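Local coordinates for putative citrate lyase (PDB 3QQW) that probably acts as a magnesium-dependent lyase of the HpcH/HpaI aldolase/citrate lyase family, perhaps cleaving citramalyl-CoA or a related acyl-CoA, at the interface of chains A and B. Sequence-based numbering; all coordinates share one arbitrary frame. Chains: chain A/B, Putative citrate lyase.

The interface of chains A and B. Residues chain A 184, 187, 201, 203; chain B 209, 212-213, 216, 247-248.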
loop_
_atom_site.group_PDB
_atom_site.type_symbol
_atom_site.label_atom_id
_atom_site.label_comp_id
_atom_site.label_asym_id
_atom_site.label_seq_id
_atom_site.Cartn_x
_atom_site.Cartn_y
_atom_site.Cartn_z
ATOM N N HIS A 184 17.893 -1.372 1.347
ATOM C CA HIS A 184 17.082 -1.612 2.541
ATOM C C HIS A 184 17.871 -1.911 3.819
ATOM O O HIS A 184 17.266 -2.390 4.781
ATOM C CB HIS A 184 16.054 -2.717 2.280
ATOM C CG HIS A 184 14.855 -2.209 1.553
ATOM N ND1 HIS A 184 14.884 -2.001 0.199
ATOM C CD2 HIS A 184 13.627 -1.867 2.023
ATOM C CE1 HIS A 184 13.680 -1.547 -0.118
ATOM N NE2 HIS A 184 12.893 -1.461 0.947
ATOM N N ALA A 187 17.351 -5.081 5.739
ATOM C CA ALA A 187 16.021 -5.425 6.276
ATOM C C ALA A 187 15.304 -6.458 5.403
ATOM O O ALA A 187 14.416 -7.157 5.888
ATOM C CB ALA A 187 15.171 -4.189 6.440
ATOM N N HIS A 201 7.437 -11.508 -0.051
ATOM C CA HIS A 201 7.908 -10.564 0.976
ATOM C C HIS A 201 7.047 -9.311 0.890
ATOM O O HIS A 201 6.878 -8.752 -0.204
ATOM C CB HIS A 201 9.406 -10.232 0.805
ATOM C CG HIS A 201 9.973 -9.434 1.946
ATOM N ND1 HIS A 201 9.774 -8.059 2.047
ATOM C CD2 HIS A 201 10.714 -9.838 3.004
ATOM C CE1 HIS A 201 10.403 -7.677 3.145
ATOM N NE2 HIS A 201 10.965 -8.711 3.767
ATOM N N LEU A 203 7.379 -6.200 1.568
ATOM C CA LEU A 203 7.947 -4.997 0.951
ATOM C C LEU A 203 8.070 -5.127 -0.553
ATOM O O LEU A 203 7.917 -4.137 -1.264
ATOM C CB LEU A 203 9.313 -4.624 1.558
ATOM C CG LEU A 203 9.303 -4.207 3.048
ATOM C CD1 LEU A 203 10.692 -3.819 3.489
ATOM C CD2 LEU A 203 8.297 -3.062 3.320
ATOM N N ALA B 209 3.762 -2.779 6.313
ATOM C CA ALA B 209 4.592 -2.615 5.132
ATOM C C ALA B 209 4.751 -1.137 4.767
ATOM O O ALA B 209 5.873 -0.719 4.478
ATOM C CB ALA B 209 4.043 -3.414 3.970
ATOM N N VAL B 212 7.241 0.480 7.409
ATOM C CA VAL B 212 8.600 0.001 7.177
ATOM C C VAL B 212 9.137 0.683 5.916
ATOM O O VAL B 212 10.241 1.222 5.957
ATOM C CB VAL B 212 8.682 -1.548 7.117
ATOM C CG1 VAL B 212 10.057 -2.010 6.667
ATOM C CG2 VAL B 212 8.349 -2.181 8.470
ATOM N N ALA B 213 8.345 0.723 4.828
ATOM C CA ALA B 213 8.744 1.357 3.576
ATOM C C ALA B 213 9.082 2.850 3.770
ATOM O O ALA B 213 10.100 3.305 3.250
ATOM C CB ALA B 213 7.657 1.197 2.527
ATOM N N LEU B 216 12.468 3.048 6.158
ATOM C CA LEU B 216 13.660 2.672 5.406
ATOM C C LEU B 216 13.961 3.656 4.276
ATOM O O LEU B 216 15.128 3.933 4.023
ATOM C CB LEU B 216 13.548 1.236 4.891
ATOM C CG LEU B 216 13.468 0.147 5.992
ATOM C CD1 LEU B 216 13.285 -1.222 5.393
ATOM C CD2 LEU B 216 14.683 0.179 6.919
ATOM N N PHE B 247 8.679 -8.600 7.060
ATOM C CA PHE B 247 8.259 -7.210 6.957
ATOM C C PHE B 247 9.396 -6.174 6.931
ATOM O O PHE B 247 9.181 -5.072 6.433
ATOM C CB PHE B 247 7.278 -6.885 8.071
ATOM C CG PHE B 247 5.916 -7.485 7.820
ATOM C CD1 PHE B 247 5.634 -8.800 8.194
ATOM C CD2 PHE B 247 4.928 -6.759 7.161
ATOM C CE1 PHE B 247 4.387 -9.365 7.928
ATOM C CE2 PHE B 247 3.682 -7.335 6.883
ATOM C CZ PHE B 247 3.424 -8.634 7.266
ATOM N N GLY B 248 10.574 -6.500 7.439
ATOM C CA GLY B 248 11.676 -5.549 7.402
ATOM C C GLY B 248 11.870 -4.736 8.657
ATOM O O GLY B 248 12.541 -3.707 8.621
#
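A:Leu203 and B:Phe247 meet in a small, mainly apolar patch between two copies of the protein, one part of the surface that joins them in the deposited three-copy assembly. A:Leu203 lies in the first turn of helix 202-217. On the B side it meets helix 202-216 and the end of helix 233-247. Within this patch the same helix is used in both chains, through different residues, and the two chains are not related by a strict two-fold axis across the whole interface.

A:Leu203 buries more surface against chain B than any other residue of the patch. With its CG anti to its own carbonyl carbon (chi1 -65°), the branch point lies against the carbonyl O of B:Phe247, 3.5 Å from CG, while CD1 and CD2 reach helix 202-216 of chain B. CD1 lies 3.7 Å from CG1 of B:Val212, and the two side chains cross at about a right angle. CD2 packs 3.6 Å from the backbone O of B:Ala209, with B:Ala213 nearby. The contact with B:Phe247 is a van der Waals one. The main chain of B:Phe247 thus does the touching, while its phenyl ring points away from A:Leu203.

B:Leu216 makes a second contact further along its helix. Its CD1 tip reaches CD2 of the A:His184 imidazole at 3.4 Å, again with the side chains crossed. The same methyl lies 3.7 Å from CB of A:Ala187. That CB also packs on the backbone of B:Gly248, just after helix 233-247.

Within chain A, the backbone N of A:Leu203 donates to ND1 of A:His201 at 3.1 Å. The donor is tilted 29° from the imidazole plane. This bond ties the ring to the start of the helix that carries A:Leu203.

Among these residues the chains meet through van der Waals contacts of side-chain carbons with methyls and backbone carbonyls, without polar pairing. The patch may help hold neighbouring subunits together, although the structure alone does not show that this assembly forms in solution.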